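Glycosyltransferase Gtf1 (Streptococcus pneumoniae, PDB 4PQG) is a GT-B-fold glycosyltransferase with two Rossmann-like domains facing each other across a cleft and an added extended beta-sheet domain. Local coordinates at residues V247-E252 against Y272-A277; E296-Y301 against P306-I311; V224-E229 against V235-A240. All coordinates share one frame; numbering follows the deposited sequence.

Contact 1 (V247-E252 against Y272-A277). With NAG (2-acetamido-2-deoxy-beta-D-glucopyranose), chain D.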
ATOM      1  N   VAL A 247      15.764   3.646   7.195  1.00 19.68           N
ATOM      2  CA  VAL A 247      15.009   2.448   6.789  1.00 19.58           C
ATOM      3  C   VAL A 247      13.813   2.310   7.727  1.00 20.33           C
ATOM      4  O   VAL A 247      13.976   2.250   8.956  1.00 19.86           O
ATOM      5  CB  VAL A 247      15.870   1.167   6.832  1.00 19.42           C
ATOM      6  CG1 VAL A 247      15.010  -0.101   6.709  1.00 18.92           C
ATOM      7  CG2 VAL A 247      16.952   1.216   5.758  1.00 19.47           C
ATOM      8  N   VAL A 248      12.614   2.292   7.152  1.00 19.21           N
ATOM      9  CA  VAL A 248      11.412   2.079   7.946  1.00 19.45           C
ATOM     10  C   VAL A 248      11.108   0.588   8.011  1.00 20.34           C
ATOM     11  O   VAL A 248      11.074  -0.087   6.971  1.00 18.48           O
ATOM     12  CB  VAL A 248      10.210   2.838   7.374  1.00 18.66           C
ATOM     13  CG1 VAL A 248       8.979   2.654   8.247  1.00 19.35           C
ATOM     14  CG2 VAL A 248      10.532   4.316   7.279  1.00 18.33           C
ATOM     15  N   VAL A 249      10.922   0.099   9.235  1.00 19.15           N
ATOM     16  CA  VAL A 249      10.533  -1.280   9.502  1.00 21.06           C
ATOM     17  C   VAL A 249       9.009  -1.296   9.644  1.00 21.72           C
ATOM     18  O   VAL A 249       8.455  -0.633  10.518  1.00 21.33           O
ATOM     19  CB  VAL A 249      11.204  -1.815  10.789  1.00 20.74           C
ATOM     20  CG1 VAL A 249      10.816  -3.269  11.049  1.00 20.53           C
ATOM     21  CG2 VAL A 249      12.720  -1.657  10.706  1.00 20.37           C
ATOM     22  N   HIS A 250       8.324  -2.012   8.759  1.00 20.66           N
ATOM     23  CA  HIS A 250       6.853  -1.956   8.740  1.00 20.96           C
ATOM     24  C   HIS A 250       6.110  -3.055   9.461  1.00 22.45           C
ATOM     25  O   HIS A 250       5.159  -2.787  10.221  1.00 23.59           O
ATOM     26  CB  HIS A 250       6.357  -1.838   7.311  1.00 19.62           C
ATOM     27  CG  HIS A 250       6.619  -0.492   6.704  1.00 19.14           C
ATOM     28  ND1 HIS A 250       5.859   0.577   6.972  1.00 18.90           N
ATOM     29  CD2 HIS A 250       7.605  -0.068   5.825  1.00 18.93           C
ATOM     30  CE1 HIS A 250       6.326   1.637   6.296  1.00 19.30           C
ATOM     31  NE2 HIS A 250       7.389   1.236   5.581  1.00 18.37           N
ATOM     32  N   ALA A 251       6.515  -4.293   9.228  1.00 22.05           N
ATOM     33  CA  ALA A 251       5.849  -5.441   9.842  1.00 21.18           C
ATOM     34  C   ALA A 251       6.784  -6.038  10.904  1.00 21.15           C
ATOM     35  O   ALA A 251       7.855  -5.468  11.186  1.00 19.90           O
ATOM     36  CB  ALA A 251       5.522  -6.465   8.761  1.00 21.63           C
ATOM     37  N   GLU A 252       6.387  -7.168  11.496  1.00 19.46           N
ATOM     38  CA  GLU A 252       7.289  -7.973  12.331  1.00 19.62           C
ATOM     39  C   GLU A 252       8.547  -8.290  11.513  1.00 19.97           C
ATOM     40  O   GLU A 252       8.447  -8.552  10.326  1.00 19.21           O
ATOM     41  CB  GLU A 252       6.577  -9.259  12.753  1.00 20.08           C
ATOM     42  CG  GLU A 252       7.351 -10.160  13.707  1.00 20.46           C
ATOM     43  CD  GLU A 252       7.691  -9.467  15.014  1.00 20.42           C
ATOM     44  OE1 GLU A 252       6.995  -9.708  16.019  1.00 20.88           O
ATOM     45  OE2 GLU A 252       8.646  -8.657  15.044  1.00 20.39           O
ATOM     46  N   TYR A 272      18.501  -7.632   4.036  1.00 22.53           N
ATOM     47  CA  TYR A 272      19.565  -6.842   3.420  1.00 22.08           C
ATOM     48  C   TYR A 272      19.916  -5.627   4.285  1.00 21.44           C
ATOM     49  O   TYR A 272      21.092  -5.373   4.578  1.00 20.37           O
ATOM     50  CB  TYR A 272      19.199  -6.380   1.989  1.00 22.10           C
ATOM     51  CG  TYR A 272      20.351  -5.594   1.392  1.00 23.06           C
ATOM     52  CD1 TYR A 272      21.438  -6.255   0.830  1.00 22.98           C
ATOM     53  CD2 TYR A 272      20.386  -4.195   1.461  1.00 23.07           C
ATOM     54  CE1 TYR A 272      22.516  -5.557   0.314  1.00 24.00           C
ATOM     55  CE2 TYR A 272      21.462  -3.484   0.943  1.00 24.76           C
ATOM     56  CZ  TYR A 272      22.521  -4.177   0.381  1.00 24.23           C
ATOM     57  OH  TYR A 272      23.594  -3.511  -0.133  1.00 25.50           O
ATOM     58  N   GLN A 273      18.891  -4.871   4.669  1.00 20.79           N
ATOM     59  CA  GLN A 273      19.092  -3.649   5.435  1.00 21.25           C
ATOM     60  C   GLN A 273      19.746  -3.902   6.803  1.00 22.10           C
ATOM     61  O   GLN A 273      20.584  -3.107   7.248  1.00 21.99           O
ATOM     62  CB  GLN A 273      17.788  -2.862   5.596  1.00 20.87           C
ATOM     63  CG  GLN A 273      17.063  -2.548   4.296  1.00 20.71           C
ATOM     64  CD  GLN A 273      16.028  -3.611   3.934  1.00 21.35           C
ATOM     65  OE1 GLN A 273      16.356  -4.779   3.697  1.00 20.78           O
ATOM     66  NE2 GLN A 273      14.772  -3.204   3.896  1.00 21.78           N
ATOM     67  N   PHE A 274      19.391  -5.020   7.440  1.00 21.60           N
ATOM     68  CA  PHE A 274      19.894  -5.378   8.771  1.00 21.16           C
ATOM     69  C   PHE A 274      21.334  -5.900   8.678  1.00 22.40           C
ATOM     70  O   PHE A 274      22.190  -5.541   9.504  1.00 22.07           O
ATOM     71  CB  PHE A 274      18.962  -6.418   9.453  1.00 21.63           C
ATOM     72  CG  PHE A 274      17.600  -5.874   9.840  1.00 19.99           C
ATOM     73  CD1 PHE A 274      17.322  -4.507   9.778  1.00 19.73           C
ATOM     74  CD2 PHE A 274      16.611  -6.731  10.309  1.00 20.64           C
ATOM     75  CE1 PHE A 274      16.082  -4.015  10.159  1.00 18.95           C
ATOM     76  CE2 PHE A 274      15.368  -6.251  10.706  1.00 20.13           C
ATOM     77  CZ  PHE A 274      15.094  -4.888  10.624  1.00 19.52           C
ATOM     78  N   THR A 275      21.612  -6.708   7.654  1.00 22.33           N
ATOM     79  CA  THR A 275      22.977  -7.182   7.359  1.00 23.91           C
ATOM     80  C   THR A 275      23.929  -5.995   7.188  1.00 24.33           C
ATOM     81  O   THR A 275      25.048  -6.000   7.707  1.00 25.85           O
ATOM     82  CB  THR A 275      22.993  -8.063   6.087  1.00 24.13           C
ATOM     83  OG1 THR A 275      22.188  -9.228   6.317  1.00 24.57           O
ATOM     84  CG2 THR A 275      24.413  -8.498   5.719  1.00 24.58           C
ATOM     85  N   ASN A 276      23.448  -4.961   6.505  1.00 23.65           N
ATOM     86  CA  ASN A 276      24.251  -3.780   6.199  1.00 24.50           C
ATOM     87  C   ASN A 276      23.824  -2.534   6.985  1.00 23.66           C
ATOM     88  O   ASN A 276      23.795  -1.427   6.445  1.00 22.74           O
ATOM     89  CB  ASN A 276      24.184  -3.522   4.687  1.00 25.14           C
ATOM     90  CG  ASN A 276      24.754  -4.673   3.888  1.00 26.28           C
ATOM     91  OD1 ASN A 276      25.972  -4.854   3.834  1.00 26.39           O
ATOM     92  ND2 ASN A 276      23.880  -5.475   3.277  1.00 25.42           N
ATOM     93  N   ALA A 277      23.498  -2.729   8.264  1.00 24.14           N
ATOM     94  CA  ALA A 277      23.003  -1.649   9.133  1.00 24.32           C
ATOM     95  C   ALA A 277      24.030  -0.536   9.357  1.00 23.30           C
ATOM     96  O   ALA A 277      23.659   0.590   9.638  1.00 21.59           O
ATOM     97  CB  ALA A 277      22.519  -2.201  10.474  1.00 23.86           C
TER
HETATM   98  C1  NAG D 602       2.160  -3.243   7.596  1.00 18.29           C
HETATM   99  C2  NAG D 602       2.018  -4.041   8.885  1.00 17.57           C
HETATM  100  C3  NAG D 602       1.080  -3.084   9.632  1.00 17.54           C
HETATM  101  C4  NAG D 602       1.604  -1.639   9.632  1.00 17.47           C
HETATM  102  C5  NAG D 602       2.019  -1.196   8.202  1.00 18.15           C
HETATM  103  C6  NAG D 602       2.479   0.252   8.082  1.00 18.04           C
HETATM  104  C7  NAG D 602       1.598  -6.388   9.388  1.00 17.81           C
HETATM  105  C8  NAG D 602       0.765  -7.586   9.031  1.00 17.06           C
HETATM  106  N2  NAG D 602       1.337  -5.298   8.686  1.00 17.26           N
HETATM  107  O1  NAG D 602       2.162  -3.868   6.344  1.00 17.75           O
HETATM  108  O3  NAG D 602       0.788  -3.536  10.943  1.00 18.05           O
HETATM  109  O4  NAG D 602       0.577  -0.801  10.106  1.00 16.60           O
HETATM  110  O5  NAG D 602       3.012  -2.132   7.774  1.00 18.70           O
HETATM  111  O6  NAG D 602       3.701   0.350   8.779  1.00 18.90           O
HETATM  112  O7  NAG D 602       2.467  -6.456  10.273  1.00 19.06           O
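In the beta-alpha-beta unit of strand 244-248, helix 271-275 and strand 282-285, part of a Rossmann-like domain of the GT-B fold, Val-247 and Val-249 meet Gln-273 and Phe-274 of the short helix. Both methyls of Val-247 straddle the aliphatic part of Gln-273, CG1 lying 4.0 Å from Gln-273 CG; the two side chains cross at about a right angle. Branched valine suits a strand, and glutamine serves here because its methylenes pack while the chain, bent at chi2 (92°), turns NE2 back to a hydrogen bond with Tyr-269 O. Val-249 CG2 stands opposite the carbonyl carbon, beside the backbone N, and comes at the edge of the Phe-274 ring, 4.0 Å from CZ. The Phe-274 and Trp-266 rings also meet edge-to-face.

Beyond the strand, the chain turns to the bound 2-acetamido-2-deoxy-beta-D-glucopyranose. His-250 is suited to bridging, since its two ring nitrogens point apart: NE2 is hydrogen-bonded to Asp-227 OD1, which holds the ring's rotation, while Val-248 CG1 lies over one face. Its ND1 is left for the sugar hydroxyl O6, which lies in the ring plane 2.8 Å away, in a nearly straight hydrogen bond (171°).

Contact 2 (E296-Y301 against P306-I311)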
ATOM      1  N   GLU A 296      17.952  -5.135  20.926  1.00 27.59           N
ATOM      2  CA  GLU A 296      18.497  -6.345  21.532  1.00 28.83           C
ATOM      3  C   GLU A 296      19.033  -7.320  20.487  1.00 28.33           C
ATOM      4  O   GLU A 296      20.097  -7.919  20.677  1.00 27.57           O
ATOM      5  CB  GLU A 296      17.443  -7.054  22.402  1.00 32.96           C
ATOM      6  CG  GLU A 296      17.008  -6.264  23.634  1.00 38.79           C
ATOM      7  CD  GLU A 296      15.824  -6.886  24.380  1.00 43.67           C
ATOM      8  OE1 GLU A 296      15.187  -7.827  23.854  1.00 43.53           O
ATOM      9  OE2 GLU A 296      15.521  -6.427  25.508  1.00 46.86           O
ATOM     10  N   GLN A 297      18.291  -7.504  19.396  1.00 25.89           N
ATOM     11  CA  GLN A 297      18.710  -8.484  18.392  1.00 25.03           C
ATOM     12  C   GLN A 297      19.952  -8.028  17.638  1.00 24.21           C
ATOM     13  O   GLN A 297      20.809  -8.841  17.319  1.00 25.75           O
ATOM     14  CB  GLN A 297      17.562  -8.846  17.448  1.00 24.24           C
ATOM     15  CG  GLN A 297      16.498  -9.696  18.133  1.00 23.43           C
ATOM     16  CD  GLN A 297      15.178  -9.689  17.400  1.00 23.49           C
ATOM     17  OE1 GLN A 297      14.876  -8.778  16.627  1.00 25.14           O
ATOM     18  NE2 GLN A 297      14.387 -10.718  17.625  1.00 22.91           N
ATOM     19  N   PHE A 298      20.050  -6.728  17.369  1.00 24.88           N
ATOM     20  CA  PHE A 298      21.264  -6.185  16.770  1.00 26.33           C
ATOM     21  C   PHE A 298      22.489  -6.484  17.638  1.00 27.83           C
ATOM     22  O   PHE A 298      23.539  -6.918  17.137  1.00 28.12           O
ATOM     23  CB  PHE A 298      21.111  -4.680  16.479  1.00 25.04           C
ATOM     24  CG  PHE A 298      20.560  -4.395  15.098  1.00 23.03           C
ATOM     25  CD1 PHE A 298      21.207  -4.891  13.961  1.00 23.47           C
ATOM     26  CD2 PHE A 298      19.398  -3.665  14.938  1.00 21.53           C
ATOM     27  CE1 PHE A 298      20.701  -4.663  12.687  1.00 21.46           C
ATOM     28  CE2 PHE A 298      18.897  -3.414  13.679  1.00 21.89           C
ATOM     29  CZ  PHE A 298      19.549  -3.916  12.548  1.00 22.02           C
ATOM     30  N   ALA A 299      22.329  -6.298  18.947  1.00 29.01           N
ATOM     31  CA  ALA A 299      23.405  -6.544  19.909  1.00 29.29           C
ATOM     32  C   ALA A 299      23.729  -8.024  20.033  1.00 30.29           C
ATOM     33  O   ALA A 299      24.891  -8.396  20.132  1.00 32.03           O
ATOM     34  CB  ALA A 299      23.049  -5.955  21.270  1.00 29.06           C
ATOM     35  N   LYS A 300      22.703  -8.868  20.008  1.00 30.25           N
ATOM     36  CA  LYS A 300      22.885 -10.305  20.221  1.00 30.33           C
ATOM     37  C   LYS A 300      23.426 -11.043  18.986  1.00 31.57           C
ATOM     38  O   LYS A 300      24.235 -11.973  19.106  1.00 30.88           O
ATOM     39  CB  LYS A 300      21.561 -10.923  20.679  1.00 29.78           C
ATOM     40  CG  LYS A 300      21.682 -12.287  21.333  1.00 32.47           C
ATOM     41  CD  LYS A 300      20.344 -13.009  21.310  1.00 32.24           C
ATOM     42  CE  LYS A 300      20.137 -13.860  22.546  1.00 33.96           C
ATOM     43  NZ  LYS A 300      21.198 -14.893  22.676  1.00 35.59           N
ATOM     44  N   TYR A 301      22.985 -10.636  17.799  1.00 32.16           N
ATOM     45  CA  TYR A 301      23.276 -11.416  16.587  1.00 31.41           C
ATOM     46  C   TYR A 301      24.225 -10.778  15.572  1.00 31.37           C
ATOM     47  O   TYR A 301      24.686 -11.459  14.646  1.00 31.18           O
ATOM     48  CB  TYR A 301      21.971 -11.806  15.883  1.00 30.05           C
ATOM     49  CG  TYR A 301      21.017 -12.608  16.736  1.00 28.95           C
ATOM     50  CD1 TYR A 301      21.201 -13.980  16.929  1.00 29.37           C
ATOM     51  CD2 TYR A 301      19.918 -12.002  17.329  1.00 28.43           C
ATOM     52  CE1 TYR A 301      20.318 -14.718  17.704  1.00 29.17           C
ATOM     53  CE2 TYR A 301      19.025 -12.728  18.096  1.00 29.70           C
ATOM     54  CZ  TYR A 301      19.231 -14.083  18.281  1.00 30.30           C
ATOM     55  OH  TYR A 301      18.355 -14.797  19.056  1.00 29.80           O
ATOM     56  N   PRO A 306      22.923   0.047  15.581  1.00 30.57           N
ATOM     57  CA  PRO A 306      22.386   1.181  14.857  1.00 28.33           C
ATOM     58  C   PRO A 306      21.462   2.010  15.732  1.00 27.99           C
ATOM     59  O   PRO A 306      20.997   1.540  16.775  1.00 27.98           O
ATOM     60  CB  PRO A 306      21.604   0.525  13.718  1.00 28.33           C
ATOM     61  CG  PRO A 306      21.198  -0.804  14.241  1.00 28.75           C
ATOM     62  CD  PRO A 306      22.165  -1.196  15.322  1.00 29.67           C
ATOM     63  N   LYS A 307      21.220   3.244  15.305  1.00 26.73           N
ATOM     64  CA  LYS A 307      20.245   4.105  15.928  1.00 27.64           C
ATOM     65  C   LYS A 307      18.859   3.659  15.482  1.00 27.28           C
ATOM     66  O   LYS A 307      18.632   3.391  14.301  1.00 25.57           O
ATOM     67  CB  LYS A 307      20.482   5.560  15.535  1.00 28.26           C
ATOM     68  CG  LYS A 307      19.431   6.503  16.092  1.00 30.26           C
ATOM     69  CD  LYS A 307      19.828   7.962  15.977  1.00 33.77           C
ATOM     70  CE  LYS A 307      18.962   8.797  16.916  1.00 35.63           C
ATOM     71  NZ  LYS A 307      19.181  10.260  16.756  1.00 39.68           N
ATOM     72  N   ILE A 308      17.942   3.568  16.436  1.00 26.61           N
ATOM     73  CA  ILE A 308      16.570   3.140  16.148  1.00 26.32           C
ATOM     74  C   ILE A 308      15.612   4.113  16.803  1.00 26.14           C
ATOM     75  O   ILE A 308      15.668   4.318  18.007  1.00 28.57           O
ATOM     76  CB  ILE A 308      16.293   1.720  16.664  1.00 24.26           C
ATOM     77  CG1 ILE A 308      17.269   0.710  16.049  1.00 24.33           C
ATOM     78  CG2 ILE A 308      14.839   1.340  16.431  1.00 24.22           C
ATOM     79  CD1 ILE A 308      17.136  -0.697  16.609  1.00 24.14           C
ATOM     80  N   VAL A 309      14.739   4.720  16.015  1.00 24.36           N
ATOM     81  CA  VAL A 309      13.805   5.711  16.541  1.00 24.92           C
ATOM     82  C   VAL A 309      12.382   5.185  16.393  1.00 24.45           C
ATOM     83  O   VAL A 309      12.070   4.508  15.409  1.00 24.38           O
ATOM     84  CB  VAL A 309      13.996   7.113  15.888  1.00 25.22           C
ATOM     85  CG1 VAL A 309      13.829   7.073  14.384  1.00 26.84           C
ATOM     86  CG2 VAL A 309      13.040   8.146  16.479  1.00 26.27           C
ATOM     87  N   THR A 310      11.538   5.486  17.377  1.00 23.95           N
ATOM     88  CA  THR A 310      10.137   5.110  17.338  1.00 23.46           C
ATOM     89  C   THR A 310       9.289   6.253  16.805  1.00 24.41           C
ATOM     90  O   THR A 310       9.176   7.296  17.434  1.00 23.38           O
ATOM     91  CB  THR A 310       9.624   4.682  18.720  1.00 24.14           C
ATOM     92  OG1 THR A 310      10.369   3.540  19.177  1.00 23.86           O
ATOM     93  CG2 THR A 310       8.133   4.347  18.661  1.00 23.10           C
ATOM     94  N   ILE A 311       8.703   6.059  15.625  1.00 23.19           N
ATOM     95  CA  ILE A 311       7.774   7.029  15.068  1.00 23.57           C
ATOM     96  C   ILE A 311       6.606   6.256  14.481  1.00 23.91           C
ATOM     97  O   ILE A 311       6.789   5.509  13.513  1.00 25.51           O
ATOM     98  CB  ILE A 311       8.404   7.909  13.967  1.00 23.71           C
ATOM     99  CG1 ILE A 311       9.782   8.439  14.382  1.00 24.08           C
ATOM    100  CG2 ILE A 311       7.460   9.044  13.595  1.00 23.14           C
ATOM    101  CD1 ILE A 311      10.570   9.008  13.220  1.00 25.63           C
TER
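Thr-310 OG1 is gripped by two side chains from the start of helix 288-301, Asn-291 ND2 and Asp-288 OD1, a small hydroxyl well suited to tying the strand to the helix that precedes it. Toward the end of the helix, and just before the strand, the join is apolar, and Phe-298 carries it. Pro-306 lays its CG over one face of the phenyl ring, a CH-pi contact with CG 3.6 Å from the ring centroid and 17° off the ring normal. The atom is shifted toward the rim, 3.5 Å from Phe-298 CD2, and Pro-306 CD follows 3.6 Å from Phe-298 CG. Proline fits because its compact, rigid ring lays C-H groups over the aromatic face, and its backbone has no N-H to satisfy here.

These pieces belong to the beta-alpha-beta unit of strands 282-285 and 308-310 with helix 288-301 between them; strand 308-310 is one of the two edge strands of the parallel sheet within the chain. Ile-308 CD1 meets the same aromatic near its plane, 4.1 Å from Phe-298 CD2. With CG1 beside the backbone N (chi1 -58°) and the chain then extended, the long branch of the isoleucine is carried to that edge. Phe-274 packs edge-to-face with Phe-298, while the Phe-283 ring meets it with planes at about 35°. Gln-295 NE2 gives a hydrogen bond to Pro-306 O.

Contact 3 (V224-E229 against V235-A240)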
ATOM      1  N   VAL A 224      16.898  10.173   2.628  1.00 23.95           N
ATOM      2  CA  VAL A 224      16.269   9.092   1.861  1.00 23.95           C
ATOM      3  C   VAL A 224      15.649   8.123   2.871  1.00 23.43           C
ATOM      4  O   VAL A 224      16.338   7.587   3.745  1.00 22.75           O
ATOM      5  CB  VAL A 224      17.284   8.389   0.927  1.00 22.97           C
ATOM      6  CG1 VAL A 224      16.650   7.191   0.221  1.00 22.47           C
ATOM      7  CG2 VAL A 224      17.819   9.389  -0.097  1.00 22.12           C
ATOM      8  N   ILE A 225      14.341   7.940   2.758  1.00 22.70           N
ATOM      9  CA  ILE A 225      13.614   6.999   3.591  1.00 22.22           C
ATOM     10  C   ILE A 225      13.171   5.830   2.719  1.00 21.95           C
ATOM     11  O   ILE A 225      12.415   5.998   1.751  1.00 22.06           O
ATOM     12  CB  ILE A 225      12.399   7.650   4.260  1.00 21.41           C
ATOM     13  CG1 ILE A 225      12.844   8.882   5.067  1.00 21.77           C
ATOM     14  CG2 ILE A 225      11.648   6.638   5.119  1.00 21.73           C
ATOM     15  CD1 ILE A 225      11.717   9.676   5.682  1.00 21.27           C
ATOM     16  N   LEU A 226      13.640   4.654   3.094  1.00 20.22           N
ATOM     17  CA  LEU A 226      13.386   3.441   2.348  1.00 20.32           C
ATOM     18  C   LEU A 226      12.274   2.584   2.971  1.00 20.36           C
ATOM     19  O   LEU A 226      12.443   1.994   4.045  1.00 18.61           O
ATOM     20  CB  LEU A 226      14.683   2.651   2.253  1.00 19.46           C
ATOM     21  CG  LEU A 226      14.774   1.432   1.341  1.00 21.53           C
ATOM     22  CD1 LEU A 226      14.367   1.792  -0.075  1.00 21.30           C
ATOM     23  CD2 LEU A 226      16.213   0.925   1.381  1.00 22.18           C
ATOM     24  N   ASP A 227      11.156   2.500   2.272  1.00 20.74           N
ATOM     25  CA  ASP A 227      10.019   1.704   2.742  1.00 21.96           C
ATOM     26  C   ASP A 227      10.033   0.248   2.288  1.00 23.96           C
ATOM     27  O   ASP A 227       9.791  -0.675   3.094  1.00 24.79           O
ATOM     28  CB  ASP A 227       8.721   2.410   2.371  1.00 20.72           C
ATOM     29  CG  ASP A 227       8.489   3.620   3.240  1.00 20.94           C
ATOM     30  OD1 ASP A 227       8.356   3.396   4.474  1.00 20.89           O
ATOM     31  OD2 ASP A 227       8.487   4.766   2.718  1.00 18.92           O
ATOM     32  N   ARG A 228      10.323   0.052   1.009  1.00 24.49           N
ATOM     33  CA  ARG A 228      10.435  -1.267   0.401  1.00 26.98           C
ATOM     34  C   ARG A 228      11.494  -1.196  -0.670  1.00 27.99           C
ATOM     35  O   ARG A 228      11.603  -0.178  -1.373  1.00 27.74           O
ATOM     36  CB  ARG A 228       9.160  -1.625  -0.304  1.00 27.32           C
ATOM     37  CG  ARG A 228       8.105  -2.289   0.512  1.00 29.75           C
ATOM     38  CD  ARG A 228       7.199  -2.941  -0.512  1.00 32.44           C
ATOM     39  NE  ARG A 228       5.783  -2.642  -0.322  1.00 32.74           N
ATOM     40  CZ  ARG A 228       4.955  -3.443   0.332  1.00 33.64           C
ATOM     41  NH1 ARG A 228       5.423  -4.568   0.869  1.00 33.72           N
ATOM     42  NH2 ARG A 228       3.671  -3.121   0.447  1.00 33.47           N
ATOM     43  N   GLU A 229      12.218  -2.295  -0.854  1.00 28.03           N
ATOM     44  CA  GLU A 229      13.544  -2.212  -1.483  1.00 30.73           C
ATOM     45  C   GLU A 229      13.970  -3.476  -2.229  1.00 28.41           C
ATOM     46  O   GLU A 229      15.126  -3.575  -2.686  1.00 26.56           O
ATOM     47  CB  GLU A 229      14.555  -1.804  -0.382  1.00 33.13           C
ATOM     48  CG  GLU A 229      15.917  -2.478  -0.348  1.00 37.91           C
ATOM     49  CD  GLU A 229      15.952  -3.845   0.331  1.00 39.26           C
ATOM     50  OE1 GLU A 229      14.892  -4.441   0.642  1.00 39.78           O
ATOM     51  OE2 GLU A 229      17.079  -4.342   0.533  1.00 43.05           O
ATOM     52  N   VAL A 235      21.859  -0.553  -4.501  1.00 24.06           N
ATOM     53  CA  VAL A 235      21.992   0.690  -5.276  1.00 23.35           C
ATOM     54  C   VAL A 235      21.468   1.890  -4.485  1.00 22.49           C
ATOM     55  O   VAL A 235      22.090   2.957  -4.477  1.00 22.30           O
ATOM     56  CB  VAL A 235      21.254   0.570  -6.631  1.00 22.45           C
ATOM     57  CG1 VAL A 235      21.206   1.913  -7.324  1.00 22.45           C
ATOM     58  CG2 VAL A 235      21.953  -0.468  -7.511  1.00 22.28           C
ATOM     59  N   VAL A 236      20.332   1.720  -3.816  1.00 21.47           N
ATOM     60  CA  VAL A 236      19.807   2.769  -2.936  1.00 21.89           C
ATOM     61  C   VAL A 236      20.787   3.073  -1.773  1.00 22.15           C
ATOM     62  O   VAL A 236      21.093   4.240  -1.492  1.00 21.62           O
ATOM     63  CB  VAL A 236      18.388   2.404  -2.416  1.00 21.92           C
ATOM     64  CG1 VAL A 236      17.889   3.414  -1.388  1.00 22.56           C
ATOM     65  CG2 VAL A 236      17.416   2.342  -3.573  1.00 23.54           C
ATOM     66  N   PHE A 237      21.285   2.020  -1.126  1.00 22.20           N
ATOM     67  CA  PHE A 237      22.224   2.139  -0.016  1.00 23.04           C
ATOM     68  C   PHE A 237      23.465   2.910  -0.446  1.00 24.88           C
ATOM     69  O   PHE A 237      23.861   3.878   0.215  1.00 24.52           O
ATOM     70  CB  PHE A 237      22.610   0.754   0.559  1.00 21.95           C
ATOM     71  CG  PHE A 237      21.737   0.298   1.715  1.00 22.55           C
ATOM     72  CD1 PHE A 237      22.312  -0.229   2.873  1.00 21.86           C
ATOM     73  CD2 PHE A 237      20.342   0.394   1.647  1.00 21.16           C
ATOM     74  CE1 PHE A 237      21.527  -0.639   3.945  1.00 22.35           C
ATOM     75  CE2 PHE A 237      19.547  -0.023   2.721  1.00 22.02           C
ATOM     76  CZ  PHE A 237      20.143  -0.540   3.873  1.00 21.52           C
ATOM     77  N   GLU A 238      24.043   2.511  -1.579  1.00 25.29           N
ATOM     78  CA  GLU A 238      25.281   3.110  -2.051  1.00 27.68           C
ATOM     79  C   GLU A 238      25.100   4.582  -2.401  1.00 28.11           C
ATOM     80  O   GLU A 238      25.887   5.435  -1.963  1.00 28.61           O
ATOM     81  CB  GLU A 238      25.811   2.339  -3.253  1.00 29.18           C
ATOM     82  CG  GLU A 238      26.455   1.020  -2.873  1.00 32.41           C
ATOM     83  CD  GLU A 238      26.829   0.189  -4.082  1.00 35.26           C
ATOM     84  OE1 GLU A 238      26.497   0.586  -5.223  1.00 36.66           O
ATOM     85  OE2 GLU A 238      27.452  -0.867  -3.894  1.00 36.04           O
ATOM     86  N   GLU A 239      24.049   4.883  -3.159  1.00 25.33           N
ATOM     87  CA  GLU A 239      23.808   6.236  -3.628  1.00 24.23           C
ATOM     88  C   GLU A 239      23.276   7.170  -2.555  1.00 25.55           C
ATOM     89  O   GLU A 239      23.359   8.390  -2.700  1.00 25.52           O
ATOM     90  CB  GLU A 239      22.864   6.233  -4.833  1.00 24.30           C
ATOM     91  CG  GLU A 239      23.398   5.461  -6.030  1.00 23.47           C
ATOM     92  CD  GLU A 239      24.733   6.001  -6.507  1.00 24.48           C
ATOM     93  OE1 GLU A 239      24.879   7.248  -6.561  1.00 23.74           O
ATOM     94  OE2 GLU A 239      25.618   5.181  -6.824  1.00 22.38           O
ATOM     95  N   ALA A 240      22.736   6.604  -1.480  1.00 25.67           N
ATOM     96  CA  ALA A 240      22.202   7.407  -0.385  1.00 27.33           C
ATOM     97  C   ALA A 240      23.281   7.839   0.614  1.00 28.01           C
ATOM     98  O   ALA A 240      23.013   8.680   1.467  1.00 29.32           O
ATOM     99  CB  ALA A 240      21.089   6.659   0.337  1.00 26.57           C
TER
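Apolar contacts alone join the side chains of Leu-226 and Val-224 to the helix bearing Val-236, Phe-237 and Ala-240. Leu-226 and Val-236 reach toward each other tip to tip: Val-236 CG1 sits 4.1 Å from Leu-226 CD2, and Leu-226 CD1 is equally near, so the valine methyl nests at the fork of the leucine. That fork is presented because CG of Leu-226 lies opposite its backbone N (chi1 -171°). The same CD2 also comes in the plane of the Phe-237 ring at its edge, 3.7 Å from CE2, with the two side chains crossing at about a right angle. Nearer the start of the strand, Val-224 CB faces Ala-240 CB at 4.2 Å; the small alanine lets the backbones approach there, their CA atoms being 6.6 Å apart.

Strand 223-226 and helix 233-240 open a beta-alpha-beta unit that continues into strand 244-248, and the two short segments run nearly antiparallel, at 162°, with axes 10.2 Å apart. Backbone hydrogen bonds tie the strand into the parallel sheet on both flanks, Ile-225 to Tyr-12 and Ile-14, Val-224 to His-244 and Ala-246.

Charged side chains find partners outside the two segments. Asp-227, though buried, has OD2 in a salt bridge with Arg-32 and in a hydrogen bond from Gln-29, while on the helix Arg-210 forms salt bridges with both Glu-238 and Glu-239.

In the fold
All three contacts lie on one seven-stranded parallel sheet and follow in series along the chain: contact 3, then contact 1, then contact 2. They occupy successive beta-alpha-beta units, so strand 244-248 ends the unit of contact 3 and starts that of contact 1, and strand 282-285 does the same between contacts 1 and 2. The centre of contact 1 is about 11 Å from that of contact 3 and about 10 Å from that of contact 2; the centres of contacts 2 and 3 are about 19 Å apart. Ala-277 CB packs 3.8 Å from Phe-298 CE1, joining contacts 1 and 2. Within this Rossmann-like domain, the loop after strand 244-248, in contact 1, reaches the bound sugar.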